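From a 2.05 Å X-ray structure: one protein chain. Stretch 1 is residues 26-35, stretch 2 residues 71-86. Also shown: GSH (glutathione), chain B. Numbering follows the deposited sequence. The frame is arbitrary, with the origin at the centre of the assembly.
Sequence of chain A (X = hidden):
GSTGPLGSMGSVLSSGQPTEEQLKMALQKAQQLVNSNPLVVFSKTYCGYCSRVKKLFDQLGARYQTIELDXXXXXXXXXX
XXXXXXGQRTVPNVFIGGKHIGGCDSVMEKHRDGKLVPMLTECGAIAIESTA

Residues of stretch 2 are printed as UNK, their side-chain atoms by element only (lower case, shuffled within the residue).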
ATOM      1  N   ALA A  26      -7.467  13.829  -1.331  1.00 11.72           N
ATOM      2  CA  ALA A  26      -6.647  12.748  -0.793  1.00 15.22           C
ATOM      3  C   ALA A  26      -6.845  11.427  -1.562  1.00 11.21           C
ATOM      4  O   ALA A  26      -5.888  10.704  -1.828  1.00 11.69           O
ATOM      5  CB  ALA A  26      -6.956  12.553   0.689  1.00  7.68           C
ATOM      6  N   LEU A  27      -8.089  11.108  -1.901  1.00 12.13           N
ATOM      7  CA  LEU A  27      -8.374   9.908  -2.678  1.00 11.04           C
ATOM      8  C   LEU A  27      -7.716   9.988  -4.052  1.00  7.16           C
ATOM      9  O   LEU A  27      -7.076   9.038  -4.490  1.00  9.83           O
ATOM     10  CB  LEU A  27      -9.883   9.700  -2.829  1.00 12.40           C
ATOM     11  CG  LEU A  27     -10.295   8.455  -3.630  1.00 14.26           C
ATOM     12  CD1 LEU A  27      -9.923   7.173  -2.890  1.00 13.06           C
ATOM     13  CD2 LEU A  27     -11.786   8.482  -3.943  1.00 22.66           C
ATOM     14  N   GLN A  28      -7.877  11.121  -4.733  1.00  9.79           N
ATOM     15  CA  GLN A  28      -7.212  11.316  -6.021  1.00 14.66           C
ATOM     16  C   GLN A  28      -5.703  11.110  -5.898  1.00 13.76           C
ATOM     17  O   GLN A  28      -5.098  10.424  -6.722  1.00 12.75           O
ATOM     18  CB  GLN A  28      -7.520  12.711  -6.588  1.00 15.58           C
ATOM     19  CG  GLN A  28      -8.942  12.810  -7.156  1.00 30.31           C
ATOM     20  CD  GLN A  28      -9.291  14.183  -7.722  1.00 42.76           C
ATOM     21  OE1 GLN A  28      -8.412  14.992  -8.034  1.00 35.41           O
ATOM     22  NE2 GLN A  28     -10.589  14.448  -7.855  1.00 35.54           N
ATOM     23  N   LYS A  29      -5.103  11.685  -4.857  1.00  7.01           N
ATOM     24  CA  LYS A  29      -3.675  11.511  -4.618  1.00  8.04           C
ATOM     25  C   LYS A  29      -3.306  10.037  -4.453  1.00  6.51           C
ATOM     26  O   LYS A  29      -2.323   9.577  -5.024  1.00  7.16           O
ATOM     27  CB  LYS A  29      -3.234  12.294  -3.377  1.00 14.40           C
ATOM     28  CG  LYS A  29      -1.806  11.984  -2.951  1.00 14.72           C
ATOM     29  CD  LYS A  29      -1.283  12.924  -1.860  1.00 26.08           C
ATOM     30  CE  LYS A  29       0.213  12.656  -1.573  1.00 18.82           C
ATOM     31  NZ  LYS A  29       0.857  13.731  -0.765  1.00 37.88           N
ATOM     32  N   ALA A  30      -4.082   9.307  -3.650  1.00  8.30           N
ATOM     33  CA  ALA A  30      -3.809   7.889  -3.383  1.00  3.78           C
ATOM     34  C   ALA A  30      -3.973   7.053  -4.647  1.00  7.46           C
ATOM     35  O   ALA A  30      -3.167   6.163  -4.922  1.00 11.75           O
ATOM     36  CB  ALA A  30      -4.720   7.367  -2.288  1.00  9.12           C
ATOM     37  N   GLN A  31      -5.008   7.356  -5.425  1.00  8.03           N
ATOM     38  CA  GLN A  31      -5.263   6.623  -6.666  1.00 11.12           C
ATOM     39  C   GLN A  31      -4.142   6.840  -7.682  1.00 10.09           C
ATOM     40  O   GLN A  31      -3.716   5.897  -8.352  1.00 11.58           O
ATOM     41  CB  GLN A  31      -6.619   7.028  -7.260  1.00 12.09           C
ATOM     42  CG  GLN A  31      -7.816   6.565  -6.417  1.00 20.75           C
ATOM     43  CD  GLN A  31      -9.161   7.137  -6.893  1.00 26.82           C
ATOM     44  OE1 GLN A  31      -9.240   8.272  -7.370  1.00 28.35           O
ATOM     45  NE2 GLN A  31     -10.217   6.346  -6.758  1.00 24.04           N
ATOM     46  N   GLN A  32      -3.655   8.076  -7.793  1.00 11.80           N
ATOM     47  CA  GLN A  32      -2.565   8.381  -8.719  1.00 11.80           C
ATOM     48  C   GLN A  32      -1.295   7.626  -8.328  1.00 12.07           C
ATOM     49  O   GLN A  32      -0.522   7.202  -9.183  1.00 11.94           O
ATOM     50  CB  GLN A  32      -2.288   9.890  -8.751  1.00 19.70           C
ATOM     51  CG  GLN A  32      -1.411  10.378  -9.920  1.00 33.45           C
ATOM     52  CD  GLN A  32       0.097  10.280  -9.661  1.00 46.65           C
ATOM     53  OE1 GLN A  32       0.562  10.376  -8.520  1.00 39.29           O
ATOM     54  NE2 GLN A  32       0.868  10.098 -10.738  1.00 24.46           N
ATOM     55  N   LEU A  33      -1.061   7.482  -7.031  1.00  8.21           N
ATOM     56  CA  LEU A  33       0.104   6.734  -6.571  1.00  7.57           C
ATOM     57  C   LEU A  33      -0.038   5.264  -6.930  1.00  9.13           C
ATOM     58  O   LEU A  33       0.912   4.630  -7.393  1.00 10.82           O
ATOM     59  CB  LEU A  33       0.291   6.882  -5.064  1.00  7.08           C
ATOM     60  CG  LEU A  33       0.812   8.259  -4.682  1.00 11.68           C
ATOM     61  CD1 LEU A  33       0.623   8.499  -3.190  1.00  9.60           C
ATOM     62  CD2 LEU A  33       2.277   8.352  -5.093  1.00 15.37           C
ATOM     63  N   VAL A  34      -1.231   4.724  -6.708  1.00  7.51           N
ATOM     64  CA  VAL A  34      -1.501   3.334  -7.046  1.00 10.24           C
ATOM     65  C   VAL A  34      -1.383   3.112  -8.558  1.00 11.22           C
ATOM     66  O   VAL A  34      -0.835   2.098  -9.002  1.00 11.29           O
ATOM     67  CB  VAL A  34      -2.891   2.917  -6.524  1.00 11.13           C
ATOM     68  CG1 VAL A  34      -3.338   1.597  -7.117  1.00 10.52           C
ATOM     69  CG2 VAL A  34      -2.839   2.807  -5.004  1.00  9.93           C
ATOM     70  N   ASN A  35      -1.870   4.073  -9.343  1.00  7.12           N
ATOM     71  CA  ASN A  35      -1.811   3.971 -10.795  1.00 11.51           C
ATOM     72  C   ASN A  35      -0.390   4.085 -11.343  1.00 15.96           C
ATOM     73  O   ASN A  35      -0.114   3.651 -12.460  1.00 15.86           O
ATOM     74  CB  ASN A  35      -2.670   5.055 -11.459  1.00 11.84           C
ATOM     75  CG  ASN A  35      -4.149   4.849 -11.238  1.00 18.80           C
ATOM     76  OD1 ASN A  35      -4.595   3.761 -10.879  1.00 17.28           O
ATOM     77  ND2 ASN A  35      -4.928   5.904 -11.460  1.00 28.09           N
ATOM     78  N   UNK A  71       4.094  11.372   7.717  1.00 15.57           N
ATOM     79  CA  UNK A  71       4.985  12.412   7.221  1.00 11.71           C
ATOM     80  C   UNK A  71       4.341  13.225   6.110  1.00 15.67           C
ATOM     81  O   UNK A  71       4.965  14.109   5.530  1.00 13.60           O
ATOM     82  c   UNK A  71       7.029  11.087   7.846  1.00 19.97           C
ATOM     83  c   UNK A  71       6.282  11.792   6.729  1.00 10.66           C
ATOM     84  n   UNK A  71       8.811   9.483   7.628  1.00 16.32           N
ATOM     85  c   UNK A  71       8.423  10.746   7.448  1.00 18.93           C
ATOM     86  o   UNK A  71       9.150  11.603   6.962  1.00 23.06           O
ATOM     87  N   UNK A  72       3.094  12.906   5.799  1.00 12.89           N
ATOM     88  CA  UNK A  72       2.367  13.637   4.774  1.00 10.11           C
ATOM     89  C   UNK A  72       1.444  14.640   5.458  1.00 13.23           C
ATOM     90  O   UNK A  72       0.801  14.299   6.451  1.00 11.45           O
ATOM     91  c   UNK A  72       1.577  12.671   3.886  1.00 10.82           C
ATOM     92  c   UNK A  72       3.154  12.341   1.917  1.00 14.73           C
ATOM     93  c   UNK A  72       2.450  11.693   3.103  1.00 14.66           C
ATOM     94  o   UNK A  72       2.708  13.410   1.462  1.00 18.17           O
ATOM     95  o   UNK A  72       4.150  11.771   1.429  1.00 17.10           O
ATOM     96  N   UNK A  73       1.378  15.875   4.959  1.00 14.03           N
ATOM     97  CA  UNK A  73       0.490  16.854   5.584  1.00 16.65           C
ATOM     98  C   UNK A  73      -0.963  16.387   5.539  1.00 21.16           C
ATOM     99  O   UNK A  73      -1.724  16.644   6.468  1.00 14.00           O
ATOM    100  o   UNK A  73       0.335  18.166   3.534  1.00 30.30           O
ATOM    101  c   UNK A  73       0.609  18.231   4.924  1.00 20.54           C
ATOM    102  N   UNK A  74      -1.357  15.701   4.466  1.00 15.14           N
ATOM    103  CA  UNK A  74      -2.742  15.235   4.366  1.00 17.33           C
ATOM    104  C   UNK A  74      -2.872  13.749   4.705  1.00 10.79           C
ATOM    105  O   UNK A  74      -3.788  13.075   4.231  1.00 15.32           O
ATOM    106  c   UNK A  74      -2.501  14.871   1.875  1.00 44.90           C
ATOM    107  o   UNK A  74      -2.876  15.027   0.692  1.00 46.32           O
ATOM    108  o   UNK A  74      -1.485  14.211   2.190  1.00 47.17           O
ATOM    109  c   UNK A  74      -3.306  15.522   2.974  1.00 15.25           C
ATOM    110  N   UNK A  75      -1.966  13.256   5.548  1.00 10.98           N
ATOM    111  CA  UNK A  75      -1.992  11.869   6.003  1.00 13.62           C
ATOM    112  C   UNK A  75      -3.304  11.385   6.617  1.00 12.49           C
ATOM    113  O   UNK A  75      -3.758  10.277   6.332  1.00  7.40           O
ATOM    114  N   UNK A  76      -3.920  12.200   7.464  1.00 12.00           N
ATOM    115  CA  UNK A  76      -5.239  11.844   8.002  1.00 14.51           C
ATOM    116  C   UNK A  76      -6.296  11.726   6.894  1.00 13.65           C
ATOM    117  O   UNK A  76      -7.110  10.797   6.896  1.00 11.80           O
ATOM    118  o   UNK A  76      -4.782  13.983  10.952  1.00 46.52           O
ATOM    119  o   UNK A  76      -3.963  12.007  10.453  1.00 35.95           O
ATOM    120  c   UNK A  76      -5.697  12.868   9.043  1.00 18.68           C
ATOM    121  c   UNK A  76      -4.747  12.957  10.236  1.00 41.70           C
ATOM    122  N   UNK A  77      -6.295  12.674   5.959  1.00  8.95           N
ATOM    123  CA  UNK A  77      -7.235  12.621   4.845  1.00  9.37           C
ATOM    124  C   UNK A  77      -6.951  11.402   3.977  1.00  8.78           C
ATOM    125  O   UNK A  77      -7.875  10.724   3.518  1.00 13.14           O
ATOM    126  c   UNK A  77      -7.169  13.892   4.015  1.00 11.97           C
ATOM    127  N   UNK A  78      -5.675  11.099   3.759  1.00  6.54           N
ATOM    128  CA  UNK A  78      -5.346   9.915   2.970  1.00  7.14           C
ATOM    129  C   UNK A  78      -5.814   8.636   3.687  1.00 10.19           C
ATOM    130  O   UNK A  78      -6.356   7.728   3.060  1.00  8.79           O
ATOM    131  c   UNK A  78      -3.525   8.521   1.924  1.00  8.13           C
ATOM    132  c   UNK A  78      -3.849   9.831   2.670  1.00 10.27           C
ATOM    133  c   UNK A  78      -1.910  11.243   1.746  1.00 13.78           C
ATOM    134  c   UNK A  78      -3.418  11.055   1.848  1.00 10.79           C
ATOM    135  N   UNK A  79      -5.631   8.570   5.001  1.00 12.11           N
ATOM    136  CA  UNK A  79      -6.048   7.374   5.722  1.00 13.13           C
ATOM    137  C   UNK A  79      -7.577   7.238   5.668  1.00 11.74           C
ATOM    138  O   UNK A  79      -8.108   6.135   5.551  1.00 10.88           O
ATOM    139  c   UNK A  79      -5.547   7.402   7.172  1.00 15.59           C
ATOM    140  n   UNK A  79      -4.591   4.709   9.620  1.00 29.73           N
ATOM    141  c   UNK A  79      -4.698   5.918   9.067  1.00 39.95           C
ATOM    142  c   UNK A  79      -5.605   6.027   7.848  1.00 26.76           C
ATOM    143  o   UNK A  79      -4.102   6.904   9.507  1.00 29.52           O
ATOM    144  N   UNK A  80      -8.279   8.366   5.730  1.00 14.24           N
ATOM    145  CA  UNK A  80      -9.731   8.365   5.610  1.00 14.82           C
ATOM    146  C   UNK A  80     -10.181   7.910   4.223  1.00 10.92           C
ATOM    147  O   UNK A  80     -11.164   7.175   4.088  1.00  9.84           O
ATOM    148  c   UNK A  80     -10.297   9.756   5.918  1.00 12.88           C
ATOM    149  N   UNK A  81      -9.480   8.361   3.191  1.00  7.64           N
ATOM    150  CA  UNK A  81      -9.799   7.959   1.825  1.00 10.50           C
ATOM    151  C   UNK A  81      -9.556   6.459   1.617  1.00  9.01           C
ATOM    152  O   UNK A  81     -10.310   5.785   0.906  1.00  7.23           O
ATOM    153  c   UNK A  81      -8.990   8.776   0.834  1.00  8.78           C
ATOM    154  N   UNK A  82      -8.514   5.932   2.252  1.00  7.36           N
ATOM    155  CA  UNK A  82      -8.186   4.514   2.096  1.00  6.55           C
ATOM    156  C   UNK A  82      -9.229   3.656   2.797  1.00 12.15           C
ATOM    157  O   UNK A  82      -9.533   2.548   2.351  1.00  9.49           O
ATOM    158  c   UNK A  82      -5.575   4.724   1.877  1.00 10.07           C
ATOM    159  c   UNK A  82      -4.327   4.621   2.749  1.00  6.13           C
ATOM    160  c   UNK A  82      -5.352   3.996   0.524  1.00  8.96           C
ATOM    161  c   UNK A  82      -6.795   4.202   2.648  1.00  8.60           C
ATOM    162  N   UNK A  83      -9.779   4.172   3.896  1.00  9.67           N
ATOM    163  CA  UNK A  83     -10.878   3.498   4.577  1.00  7.76           C
ATOM    164  C   UNK A  83     -12.104   3.440   3.666  1.00  7.62           C
ATOM    165  O   UNK A  83     -12.706   2.391   3.486  1.00  8.70           O
ATOM    166  c   UNK A  83     -12.621   4.427   7.977  1.00 11.69           C
ATOM    167  c   UNK A  83     -11.228   4.209   5.889  1.00 12.68           C
ATOM    168  c   UNK A  83     -12.462   2.185   6.858  1.00 10.53           C
ATOM    169  c   UNK A  83     -12.477   3.707   6.641  1.00 14.78           C
ATOM    170  N   UNK A  84     -12.483   4.578   3.105  1.00  7.55           N
ATOM    171  CA  UNK A  84     -13.605   4.615   2.182  1.00  6.75           C
ATOM    172  C   UNK A  84     -13.400   3.652   1.007  1.00  9.87           C
ATOM    173  O   UNK A  84     -14.307   2.934   0.600  1.00  9.46           O
ATOM    174  c   UNK A  84     -14.845   7.494  -0.115  1.00 32.53           C
ATOM    175  c   UNK A  84     -13.815   6.036   1.664  1.00 10.26           C
ATOM    176  n   UNK A  84     -15.306   8.498   0.619  1.00 23.48           N
ATOM    177  c   UNK A  84     -14.844   6.135   0.544  1.00 22.47           C
ATOM    178  o   UNK A  84     -14.434   7.644  -1.273  1.00 27.16           O
ATOM    179  N   UNK A  85     -12.184   3.633   0.487  1.00 12.70           N
ATOM    180  CA  UNK A  85     -11.839   2.863  -0.699  1.00  9.43           C
ATOM    181  C   UNK A  85     -11.684   1.361  -0.443  1.00  8.02           C
ATOM    182  O   UNK A  85     -12.092   0.538  -1.280  1.00 10.74           O
ATOM    183  c   UNK A  85      -8.744   2.556  -4.416  1.00 11.85           C
ATOM    184  c   UNK A  85      -8.790   3.215  -3.171  1.00 10.12           C
ATOM    185  c   UNK A  85      -7.669   3.940  -2.741  1.00 11.38           C
ATOM    186  c   UNK A  85      -6.551   3.333  -4.809  1.00  9.48           C
ATOM    187  c   UNK A  85      -7.632   2.619  -5.251  1.00 11.69           C
ATOM    188  n   UNK A  85      -9.945   1.921  -4.588  1.00 13.50           N
ATOM    189  c   UNK A  85     -10.550   3.437  -1.268  1.00 11.04           C
ATOM    190  c   UNK A  85     -10.070   2.936  -2.591  1.00 15.57           C
ATOM    191  c   UNK A  85      -6.560   3.994  -3.567  1.00  7.91           C
ATOM    192  c   UNK A  85     -10.739   2.157  -3.487  1.00 11.11           C
ATOM    193  N   UNK A  86     -11.091   0.999   0.696  1.00 10.65           N
ATOM    194  CA  UNK A  86     -10.724  -0.406   0.954  1.00 11.89           C
ATOM    195  C   UNK A  86     -11.356  -1.054   2.206  1.00 12.23           C
ATOM    196  O   UNK A  86     -11.192  -2.255   2.427  1.00  9.35           O
ATOM    197  o   UNK A  86      -8.765   0.026   2.333  1.00  8.69           O
ATOM    198  c   UNK A  86      -9.188  -0.570   1.105  1.00 11.47           C
ATOM    199  c   UNK A  86      -8.411   0.056  -0.078  1.00 10.61           C
TER
HETATM  200  N1  GSH B 201      -3.317  -7.239  10.965  1.00 27.82           N
HETATM  201  CA1 GSH B 201      -2.773  -5.991  10.540  1.00 24.36           C
HETATM  202  C1  GSH B 201      -1.672  -6.295   9.550  1.00 25.14           C
HETATM  203  O11 GSH B 201      -1.296  -5.415   8.729  1.00 15.02           O
HETATM  204  O12 GSH B 201      -1.141  -7.442   9.539  1.00 25.97           O
HETATM  205  CB1 GSH B 201      -2.258  -5.195  11.732  1.00 20.28           C
HETATM  206  CG1 GSH B 201      -1.614  -3.889  11.279  1.00 22.92           C
HETATM  207  CD1 GSH B 201      -1.628  -2.831  12.380  1.00 27.70           C
HETATM  208  OE1 GSH B 201      -2.073  -3.092  13.483  1.00 32.31           O
HETATM  209  N2  GSH B 201      -1.118  -1.523  12.123  1.00 20.62           N
HETATM  210  CA2 GSH B 201      -1.126  -0.507  13.128  1.00 29.31           C
HETATM  211  C2  GSH B 201      -2.116   0.589  12.824  1.00 31.35           C
HETATM  212  O2  GSH B 201      -2.328   0.955  11.677  1.00 24.17           O
HETATM  213  CB2 GSH B 201       0.192   0.232  13.169  1.00 32.36           C
HETATM  214  SG2 GSH B 201       1.433  -0.679  14.045  1.00 36.56           S
HETATM  215  N3  GSH B 201      -2.768   1.237  13.905  1.00 29.92           N
HETATM  216  CA3 GSH B 201      -3.671   2.303  13.637  1.00 28.23           C
HETATM  217  C3  GSH B 201      -2.892   3.455  13.005  1.00 35.85           C
HETATM  218  O31 GSH B 201      -3.451   4.221  12.176  1.00 46.17           O
HETATM  219  O32 GSH B 201      -1.677   3.663  13.292  1.00 29.58           O

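Position 71 has three carbons in a row, the last carrying one oxygen and one nitrogen. It reaches nothing on stretch 1. An amide on this length of chain is Gln71.

Position 72 has three carbons ending in two oxygens. One oxygen lies 2.9 Å from Lys29 NZ. A carboxylate suits that charged partner: Glu72. The bond is Lys29 NZ to Glu72 OE1, a hydrogen bond within a salt bridge.

Position 73 has one carbon and one oxygen and no contact. It is Ser73.

Position 74 has two carbons, the second with two oxygens. An oxygen lies 3.7 Å from Lys29 CD. This is Asp74, and its OD1 is 3.8 Å from Lys29 NZ, a long salt bridge. It stands at the N-cap position, but its side chain makes no capping bond.

Position 75 has no side-chain atoms: Gly75. It closes a type I turn begun at Glu72, and Gly75 N donates a hydrogen bond to Glu72 O at 3.1 Å. An ideal CB here would lie 3.2 Å from Glu72 O.

Position 76 has two carbons and two oxygens, and is far from stretch 1. It is Asp76.

Position 77 has a single carbon, 3.6 Å from Ala26 CB. It is Ala77. The Ala26 methyl also lies 3.5 Å from the backbone C of Ala77.

Position 78 has four carbons, forked at the first, with one arm two carbons long. The inner carbon of that arm is 4.0 Å from Ala26 CB, and its end carbon is 4.0 Å from Lys29 CD. This is Ile78.

Position 79 has three carbons, the third with one oxygen and one nitrogen. Its CB points away from stretch 1. It is Gln79, and NE2 donates a 2.8 Å hydrogen bond to O31 of glutathione.

Position 80 has one carbon and no contact: Ala80.

Position 81 also has one carbon, directed toward stretch 1. This CB is 3.7 Å from Leu27 N and 3.9 Å from Leu27 CB. It is Ala81.

Position 82 has four carbons, forked at the second, and one end carbon lies 4.4 Å from Ala30 CB. It is Leu82.

Position 83 has the same fork but is out of reach: Leu83.

Position 84 has three carbons, then one oxygen and one nitrogen. The oxygen is 3.9 Å from Leu27 CD2. It is Gln84.

Position 85 has one carbon leading to fused five- and six-membered rings with one nitrogen. The rings lie against Leu27, Ala30, Gln31 and Val34. Only Trp85 fits. Gln31 CG lies over one face, 4.1 Å from the six-membered ring centroid, a CH-pi contact. Trp85 CH2 is 3.8 Å from Val34 CG2, and Trp85 CZ3 is 4.0 Å from Ala30 CB.

Position 86 has one carbon bearing an oxygen and a carbon: Thr86. Its OG1 donates to Leu82 O at 2.6 Å.

The helices cross at -74°, with axes 8.5 Å apart. Small alanines let the backbones come close: the CA atoms of Ala26 and Ile78 are 4.9 Å apart. Trp85 fits as a knob among Leu27, Ala30, Gln31 and Val34. Lys29 adds charge pairing with Glu72 and, more weakly, Asp74.

Stretch 2, residues 71-86: QESDGDAIQAALLQWT
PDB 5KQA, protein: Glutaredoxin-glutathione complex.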